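Local coordinates for hypothetical protein (PDB 1QYI), which is of unknown function but has a HAD-type parallel sheet beside a large helical portion, and is probably a hydrolase of the HAD superfamily, at residues L176-E179 with V180-W184; K189-E192 with D193-K197; N129-L132 with P133-F136; D54-N57 with R58-K62. One frame throughout, in Å; residues are numbered along the deposited sequence.

Contact 1 (L176-E179 with V180-W184)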
# COMPACT_ATOMS: atom_id res chain seq x y z
N LEU A 176 7.05 -15.39 3.22
CA LEU A 176 7.41 -15.15 4.62
C LEU A 176 7.36 -13.66 4.92
O LEU A 176 6.62 -13.23 5.81
CB LEU A 176 8.81 -15.65 4.93
CG LEU A 176 9.33 -15.32 6.33
CD1 LEU A 176 8.39 -15.89 7.39
CD2 LEU A 176 10.74 -15.87 6.51
N ALA A 177 8.14 -12.89 4.18
CA ALA A 177 8.22 -11.45 4.36
C ALA A 177 6.86 -10.81 4.24
O ALA A 177 6.54 -9.86 4.96
CB ALA A 177 9.16 -10.86 3.33
N GLN A 178 6.04 -11.33 3.35
CA GLN A 178 4.73 -10.76 3.15
C GLN A 178 3.80 -11.09 4.31
O GLN A 178 2.94 -10.28 4.67
CB GLN A 178 4.16 -11.21 1.81
CG GLN A 178 2.90 -10.50 1.42
CD GLN A 178 1.67 -11.34 1.68
OE1 GLN A 178 1.65 -12.16 2.61
NE2 GLN A 178 0.62 -11.13 0.89
N GLU A 179 3.99 -12.26 4.94
CA GLU A 179 3.14 -12.63 6.07
C GLU A 179 3.50 -11.79 7.29
O GLU A 179 2.63 -11.41 8.08
CB GLU A 179 3.27 -14.12 6.42
CG GLU A 179 2.84 -15.03 5.29
CD GLU A 179 2.76 -16.49 5.69
OE1 GLU A 179 3.50 -16.94 6.59
OE2 GLU A 179 1.96 -17.22 5.07
N VAL A 180 4.79 -11.48 7.42
CA VAL A 180 5.28 -10.69 8.53
C VAL A 180 4.71 -9.29 8.45
O VAL A 180 4.37 -8.68 9.46
CB VAL A 180 6.81 -10.59 8.54
CG1 VAL A 180 7.27 -9.82 9.76
CG2 VAL A 180 7.44 -11.98 8.51
N TYR A 181 4.62 -8.77 7.23
CA TYR A 181 4.09 -7.42 7.03
C TYR A 181 2.59 -7.35 7.35
O TYR A 181 2.12 -6.41 8.02
CB TYR A 181 4.35 -6.98 5.59
CG TYR A 181 3.68 -5.68 5.21
CD1 TYR A 181 2.32 -5.65 4.89
CD2 TYR A 181 4.41 -4.49 5.13
CE1 TYR A 181 1.70 -4.47 4.50
CE2 TYR A 181 3.79 -3.31 4.75
CZ TYR A 181 2.44 -3.31 4.43
OH TYR A 181 1.82 -2.15 4.05
N GLN A 182 1.86 -8.36 6.88
CA GLN A 182 0.43 -8.42 7.08
C GLN A 182 0.06 -8.50 8.56
O GLN A 182 -0.92 -7.88 9.00
CB GLN A 182 -0.17 -9.60 6.29
CG GLN A 182 -0.13 -9.39 4.78
CD GLN A 182 -1.04 -8.26 4.31
OE1 GLN A 182 -2.24 -8.46 4.14
NE2 GLN A 182 -0.48 -7.06 4.13
N GLU A 183 0.83 -9.25 9.34
CA GLU A 183 0.54 -9.34 10.77
C GLU A 183 0.85 -8.00 11.41
O GLU A 183 0.11 -7.52 12.27
CB GLU A 183 1.35 -10.46 11.43
CG GLU A 183 0.48 -11.29 12.34
CD GLU A 183 1.24 -12.33 13.14
OE1 GLU A 183 1.93 -13.17 12.52
OE2 GLU A 183 1.14 -12.30 14.38
N TRP A 184 1.95 -7.40 10.98
CA TRP A 184 2.35 -6.09 11.47
C TRP A 184 1.21 -5.10 11.22
O TRP A 184 0.80 -4.38 12.12
CB TRP A 184 3.59 -5.63 10.70
CG TRP A 184 4.91 -5.83 11.43
CD1 TRP A 184 6.09 -6.24 10.90
CD2 TRP A 184 5.17 -5.50 12.80
NE1 TRP A 184 7.08 -6.18 11.86
CE2 TRP A 184 6.55 -5.73 13.02
CE3 TRP A 184 4.38 -5.02 13.86
CZ2 TRP A 184 7.15 -5.51 14.26
CZ3 TRP A 184 4.98 -4.81 15.09
CH2 TRP A 184 6.36 -5.04 15.27

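Contact 2 (K189-E192 with D193-K197)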
# COMPACT_ATOMS: atom_id res chain seq x y z
N LYS A 189 -5.05 -10.80 15.21
CA LYS A 189 -6.46 -11.15 15.08
C LYS A 189 -6.98 -11.09 13.64
O LYS A 189 -7.47 -12.09 13.09
CB LYS A 189 -7.30 -10.23 15.97
CG LYS A 189 -8.76 -10.67 16.11
CD LYS A 189 -9.57 -9.74 17.01
CE LYS A 189 -10.65 -10.53 17.74
NZ LYS A 189 -11.48 -11.34 16.80
N LEU A 190 -6.89 -9.90 13.04
CA LEU A 190 -7.33 -9.65 11.67
C LEU A 190 -6.47 -10.45 10.66
O LEU A 190 -6.92 -10.79 9.56
CB LEU A 190 -7.25 -8.15 11.38
CG LEU A 190 -8.48 -7.26 11.10
CD1 LEU A 190 -9.71 -7.75 11.84
CD2 LEU A 190 -8.15 -5.82 11.49
N TYR A 191 -5.22 -10.73 11.04
CA TYR A 191 -4.34 -11.50 10.18
C TYR A 191 -4.95 -12.87 9.93
O TYR A 191 -5.14 -13.25 8.78
CB TYR A 191 -2.98 -11.68 10.83
CG TYR A 191 -2.05 -12.58 10.04
CD1 TYR A 191 -1.37 -12.10 8.91
CD2 TYR A 191 -1.82 -13.89 10.44
CE1 TYR A 191 -0.49 -12.91 8.20
CE2 TYR A 191 -0.95 -14.71 9.74
CZ TYR A 191 -0.27 -14.22 8.62
OH TYR A 191 0.64 -15.02 7.97
N GLU A 192 -5.27 -13.59 11.01
CA GLU A 192 -5.85 -14.93 10.92
C GLU A 192 -7.15 -14.93 10.11
O GLU A 192 -7.35 -15.79 9.25
CB GLU A 192 -6.09 -15.52 12.33
CG GLU A 192 -4.88 -15.40 13.29
CD GLU A 192 -4.88 -16.39 14.46
OE1 GLU A 192 -5.82 -16.41 15.28
OE2 GLU A 192 -3.90 -17.16 14.56
N ASP A 193 -8.01 -13.95 10.36
CA ASP A 193 -9.28 -13.90 9.64
C ASP A 193 -9.18 -13.50 8.17
O ASP A 193 -9.96 -13.98 7.34
CB ASP A 193 -10.26 -12.96 10.34
CG ASP A 193 -11.69 -13.20 9.90
OD1 ASP A 193 -12.14 -14.38 9.99
OD2 ASP A 193 -12.36 -12.23 9.47
N VAL A 194 -8.24 -12.63 7.84
CA VAL A 194 -8.07 -12.18 6.47
C VAL A 194 -7.14 -13.09 5.67
O VAL A 194 -7.46 -13.49 4.56
CB VAL A 194 -7.50 -10.75 6.43
CG1 VAL A 194 -7.29 -10.30 4.99
CG2 VAL A 194 -8.44 -9.79 7.14
N GLU A 195 -5.99 -13.41 6.25
CA GLU A 195 -5.02 -14.27 5.59
C GLU A 195 -5.33 -15.77 5.73
O GLU A 195 -4.83 -16.59 4.96
CB GLU A 195 -3.63 -13.97 6.14
CG GLU A 195 -3.14 -12.56 5.86
CD GLU A 195 -3.20 -12.21 4.39
OE1 GLU A 195 -3.11 -13.14 3.56
OE2 GLU A 195 -3.35 -11.02 4.06
N LYS A 196 -6.17 -16.11 6.71
CA LYS A 196 -6.55 -17.51 6.94
C LYS A 196 -5.33 -18.33 7.33
O LYS A 196 -5.18 -19.47 6.92
CB LYS A 196 -7.20 -18.10 5.68
CG LYS A 196 -8.71 -17.90 5.61
CD LYS A 196 -9.09 -16.42 5.68
CE LYS A 196 -10.61 -16.24 5.78
NZ LYS A 196 -11.18 -16.67 7.09
N LYS A 197 -4.48 -17.71 8.15
CA LYS A 197 -3.26 -18.33 8.65
C LYS A 197 -3.17 -18.01 10.13
O LYS A 197 -3.75 -17.02 10.59
CB LYS A 197 -2.02 -17.76 7.95
CG LYS A 197 -2.00 -18.00 6.46
CD LYS A 197 -0.84 -17.29 5.81
CE LYS A 197 -0.85 -17.53 4.32
NZ LYS A 197 0.22 -16.80 3.61

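Contact 3 (N129-L132 with P133-F136)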
# COMPACT_ATOMS: atom_id res chain seq x y z
N ASN A 129 25.40 -2.15 6.94
CA ASN A 129 25.62 -1.44 5.68
C ASN A 129 24.28 -1.20 4.97
O ASN A 129 24.03 -1.73 3.88
CB ASN A 129 26.57 -2.23 4.76
CG ASN A 129 26.86 -1.52 3.45
OD1 ASN A 129 27.51 -2.07 2.56
ND2 ASN A 129 26.38 -0.29 3.31
N GLU A 130 23.44 -0.38 5.59
CA GLU A 130 22.11 -0.08 5.07
C GLU A 130 22.08 0.79 3.82
O GLU A 130 21.06 1.38 3.48
CB GLU A 130 21.23 0.54 6.17
CG GLU A 130 21.93 1.52 7.11
CD GLU A 130 22.97 0.86 8.01
OE1 GLU A 130 22.58 0.09 8.92
OE2 GLU A 130 24.17 1.10 7.79
N GLN A 131 23.20 0.85 3.12
CA GLN A 131 23.27 1.65 1.91
C GLN A 131 23.35 0.69 0.71
O GLN A 131 23.09 1.07 -0.44
CB GLN A 131 24.51 2.55 1.95
CG GLN A 131 24.47 3.74 1.00
CD GLN A 131 23.82 4.98 1.60
OE1 GLN A 131 22.61 5.06 1.79
NE2 GLN A 131 24.65 5.96 1.92
N LEU A 132 23.70 -0.57 0.98
CA LEU A 132 23.84 -1.58 -0.05
C LEU A 132 22.67 -1.67 -1.03
O LEU A 132 22.87 -1.62 -2.25
CB LEU A 132 24.07 -2.96 0.59
CG LEU A 132 24.40 -4.07 -0.41
CD1 LEU A 132 25.68 -3.73 -1.15
CD2 LEU A 132 24.53 -5.40 0.31
N PRO A 133 21.42 -1.80 -0.52
CA PRO A 133 20.28 -1.89 -1.43
C PRO A 133 20.20 -0.73 -2.42
O PRO A 133 19.88 -0.92 -3.59
CB PRO A 133 19.08 -1.95 -0.48
CG PRO A 133 19.57 -1.29 0.77
CD PRO A 133 20.98 -1.78 0.89
N LEU A 134 20.52 0.47 -1.94
CA LEU A 134 20.50 1.66 -2.79
C LEU A 134 21.62 1.59 -3.82
O LEU A 134 21.45 2.03 -4.95
CB LEU A 134 20.67 2.91 -1.93
CG LEU A 134 20.60 4.24 -2.66
CD1 LEU A 134 19.20 4.44 -3.22
CD2 LEU A 134 20.95 5.36 -1.71
N GLN A 135 22.76 1.05 -3.41
CA GLN A 135 23.90 0.92 -4.30
C GLN A 135 23.73 -0.35 -5.14
O GLN A 135 24.63 -0.77 -5.86
CB GLN A 135 25.19 0.84 -3.48
CG GLN A 135 25.40 2.05 -2.58
CD GLN A 135 26.58 1.86 -1.65
OE1 GLN A 135 27.03 2.81 -1.00
NE2 GLN A 135 27.08 0.64 -1.56
N PHE A 136 22.55 -0.95 -5.03
CA PHE A 136 22.22 -2.14 -5.78
C PHE A 136 21.40 -1.71 -7.00
O PHE A 136 21.61 -2.21 -8.10
CB PHE A 136 21.41 -3.10 -4.91
CG PHE A 136 20.60 -4.09 -5.69
CD1 PHE A 136 21.21 -5.11 -6.41
CD2 PHE A 136 19.21 -3.98 -5.74
CE1 PHE A 136 20.45 -6.01 -7.16
CE2 PHE A 136 18.44 -4.87 -6.48
CZ PHE A 136 19.07 -5.89 -7.20

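Contact 4 (D54-N57 with R58-K62)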
# COMPACT_ATOMS: atom_id res chain seq x y z
N ASP A 54 12.66 6.05 13.35
CA ASP A 54 14.10 5.88 13.29
C ASP A 54 14.43 4.65 12.44
O ASP A 54 15.29 4.68 11.58
CB ASP A 54 14.66 5.68 14.69
CG ASP A 54 16.15 5.43 14.68
OD1 ASP A 54 16.90 6.35 14.29
OD2 ASP A 54 16.55 4.29 15.02
N ILE A 55 13.72 3.57 12.72
CA ILE A 55 13.91 2.31 12.00
C ILE A 55 13.78 2.54 10.49
O ILE A 55 14.67 2.19 9.71
CB ILE A 55 12.90 1.26 12.52
CG1 ILE A 55 13.27 0.93 13.97
CG2 ILE A 55 12.87 0.03 11.62
CD1 ILE A 55 12.18 0.30 14.81
N ARG A 56 12.66 3.15 10.10
CA ARG A 56 12.36 3.47 8.71
C ARG A 56 13.49 4.29 8.10
O ARG A 56 13.91 4.08 6.96
CB ARG A 56 11.07 4.27 8.63
CG ARG A 56 10.75 4.76 7.23
CD ARG A 56 9.44 5.51 7.18
NE ARG A 56 9.31 6.19 5.91
CZ ARG A 56 8.18 6.70 5.45
NH1 ARG A 56 7.06 6.61 6.15
NH2 ARG A 56 8.17 7.31 4.26
N ASN A 57 13.96 5.26 8.87
CA ASN A 57 15.02 6.12 8.43
C ASN A 57 16.29 5.31 8.16
O ASN A 57 16.94 5.50 7.14
CB ASN A 57 15.30 7.19 9.47
CG ASN A 57 16.47 8.05 9.10
OD1 ASN A 57 16.51 8.62 8.01
ND2 ASN A 57 17.45 8.15 10.00
N ARG A 58 16.63 4.41 9.07
CA ARG A 58 17.83 3.59 8.90
C ARG A 58 17.71 2.64 7.71
O ARG A 58 18.60 2.58 6.86
CB ARG A 58 18.12 2.77 10.15
CG ARG A 58 18.58 3.54 11.36
CD ARG A 58 19.03 2.55 12.42
NE ARG A 58 20.19 1.79 11.95
CZ ARG A 58 20.57 0.61 12.44
NH1 ARG A 58 19.89 0.05 13.43
NH2 ARG A 58 21.64 0.01 11.94
N ILE A 59 16.62 1.88 7.67
CA ILE A 59 16.39 0.90 6.61
C ILE A 59 16.38 1.54 5.22
O ILE A 59 17.14 1.13 4.34
CB ILE A 59 15.05 0.13 6.83
CG1 ILE A 59 15.05 -0.57 8.19
CG2 ILE A 59 14.86 -0.92 5.73
CD1 ILE A 59 16.21 -1.55 8.38
N PHE A 60 15.54 2.55 5.01
CA PHE A 60 15.43 3.21 3.71
C PHE A 60 16.37 4.40 3.44
O PHE A 60 16.34 4.97 2.35
CB PHE A 60 13.98 3.64 3.45
CG PHE A 60 13.01 2.50 3.40
CD1 PHE A 60 13.23 1.42 2.56
CD2 PHE A 60 11.85 2.52 4.17
CE1 PHE A 60 12.32 0.36 2.49
CE2 PHE A 60 10.92 1.48 4.11
CZ PHE A 60 11.16 0.39 3.27
N GLN A 61 17.18 4.77 4.43
CA GLN A 61 18.12 5.88 4.29
C GLN A 61 17.43 7.19 3.89
O GLN A 61 17.64 7.71 2.78
CB GLN A 61 19.19 5.53 3.28
CG GLN A 61 19.98 4.29 3.64
CD GLN A 61 20.98 4.54 4.76
OE1 GLN A 61 22.02 5.15 4.55
NE2 GLN A 61 20.65 4.07 5.95
N LYS A 62 16.62 7.73 4.79
CA LYS A 62 15.90 8.96 4.53
C LYS A 62 14.92 8.77 3.39
O LYS A 62 14.58 9.73 2.69
CB LYS A 62 16.86 10.11 4.20
CG LYS A 62 17.50 10.79 5.42
CD LYS A 62 16.45 11.39 6.35
CE LYS A 62 17.10 12.08 7.55
NZ LYS A 62 16.10 12.70 8.47
O HOH W 1 18.13 1.24 15.08

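Contact 1 (L176-E179 with V180-W184)
Val180 lies one turn beyond Leu176 on the long alpha-helix 172-195, and its N-H reaches Leu176 O at 3.0 Å, with an N-H...O angle of 154°. The same i to i+4 bonding carries on through Tyr181 N to Ala177 O and Gln182 N to Gln178 O, and on to Glu183 N with Glu179 O at 3.1 Å. The side chains follow the same spacing. Leu176 and Val180 point the same way and lie side by side, with Leu176 CD1 4.2 Å from Val180 CG2. That CG2 branch sits beside its own backbone N because CG1 takes the position anti to it (chi1 -177°), which brings CG2 to 3.1 Å from Leu176 O. On another side of the helix, Gln178 bends at chi2 and brings its OE1 to 3.9 Å from Gln182 CG.

Farther out, the helix is hemmed in on several sides. Tyr181 meets Trp78 edge-to-face and packs on Leu81 of helix 77-93, while Val21 and Thr25 of helix 16-31 touch it as well. Glu179 runs out to salt bridges with Lys197 and Arg200, which probably balance the charge of this buried residue. Glu183 OE1 takes the N-H of Arg200, OE2 bonds to Ser188 OG and Thr201 N, and Glu183 CB rests 3.7 Å from Glu179 O.

Contact 2 (K189-E192 with D193-K197)
This is the C-terminal end of alpha-helix 172-195, where Lys196 takes a positive phi and sends the chain back past the last turn. Tyr191 is met by both Glu195 and Lys197. Its carbonyl takes Glu195 N at 2.7 Å, and its ring receives the same residue's side chain in a CH-pi contact: Glu195 CB lies 4.1 Å from the centroid of the Tyr191 ring, offset toward the rim. Glu195 keeps CG beside its own backbone N (chi1 -63°), which brings Glu195 CG to 3.6 Å from Tyr191 CE1 before the chain bends away at chi2. Lys197 approaches another part of the same ring. Lys197 CB packs 3.7 Å from Tyr191 CE2, and the extended aliphatic chain continues past the hydroxyl, with Lys197 CD 3.5 Å from Tyr191 OH. Only then does the ammonium end meet its partner, Glu179, a salt bridge back to an earlier part of the same helix.

The backbone bonds at both edges are weak: Asp193 N to Lys189 O and, at the helix end, Lys196 N to Glu192 O, which at 2.8 Å is bent to 123°. Val194 N to Leu190 O, between them, is sound. Leu190 and Val194 sit on the side facing helix 242-252, touching Val247 and Thr243 respectively. Glu192 OE2 takes the N-H of Ala199 from the outgoing chain. The reversal also sets Lys197 O against Glu192, whose CA makes a CA-H...O contact with it at 3.0 Å.

Contact 3 (N129-L132 with P133-F136)
Pro133 presses straight against Leu132, its CD 3.3 Å from Leu132 CB, a closeness set by the peptide link itself, since CD is bonded to the proline N. Just before it, Leu132 N closes a turn onto Asn129 O at 3.1 Å. With no N-H to give, proline is well accommodated in the first turn of a helix, where the backbone N need not donate. The ring packs on His88 of helix 77-93 and Ile65 of helix 64-71. Leu134 comes next; its CB sits 3.4 Å from Gln131 O, and its side chain runs alongside that of Gln131 before meeting Ile65.

Gln135 makes the one firm backbone bond across the junction, its N donating to Gln131 O at 3.0 Å and 151°. Its CG stays beside its own N (chi1 -58°) and the rest is extended, so the amide returns over Gln131: Gln135 OE1 is 3.4 Å from Gln131 CG, the two side chains crossing at about a right angle. At Phe136 the pattern shifts to i to i+3, with a weak bond from Phe136 N to Pro133 O, and Phe136 CB lies 3.4 Å from Leu132 O. The ring turns inward to meet Phe154 edge-to-face, among Ile87, Ala150 and Leu151.

Proline in the first turn is a common way to begin a helix, and here it leads the loop into the short, weakly bonded helix 134-137.

Contact 4 (D54-N57 with R58-K62)
Ile59 N donates to Ile55 O at 2.8 Å in an almost perfectly straight bond (179°), in the last turns of alpha-helix 49-60. Arg58 N to Asp54 O and Phe60 N to Arg56 O flank it. At the C-terminal end, Gln61, of positive phi, turns the chain so that Lys62 N reaches Asn57 O at 3.3 Å, in the carbonyl plane on a lone pair. This 6-to-1 bond is Schellman-like but lacks the companion 5-to-2 bond; Gln61 N bonds weakly to Asn57 O instead. Asn57 CG, anti to its N (chi1 176°), puts OD1 3.2 Å from Lys62 CD, where Lys62 N also bonds it weakly. Gln61 NE2 folds back to donate to Arg58 O at 2.7 Å, in the plane of its own amide.

The charged atoms of Asp54 and Arg58 do not meet; a water between them accepts from Arg58 NH1 at 2.7 Å, in the guanidinium plane, and donates weakly to Asp54 OD2. Arg58 NH2 forms a salt bridge with Glu130. Extended Arg56 spans to Asp63, Glu16 and Asp20, linking this helix to helix 16-31.

On the buried side, Ile55 and Ile59 run alongside each other, Ile55 CG2 4.1 Å from Ile59 CG1. Phe60 packs on Val84, Ile65 and Leu66. Arg56 CG meets that ring at its edge, in plane, 3.9 Å from Phe60 CD2.

How the contacts relate
Contact 1 is the buried one, in the first half of helix 172-195; contact 2 is a surface contact at the end of the same helix, and the two join through the Glu179-Lys197 salt bridge and Tyr191 packing on Glu179. Contacts 3 and 4, both partly buried, form a second pair, centres 12 Å apart, joined by the Glu130-Arg58 salt bridge. Their chemistry follows position: regular backbone bonds and carboxylates paired with cations in contact 1, helix ends closed by a residue of positive phi in contacts 2 and 4, and a proline-led helix start in contact 3. Helix 77-93 is a shared neighbour of contacts 1, 3 and 4, whereas contact 2 instead touches helix 242-252.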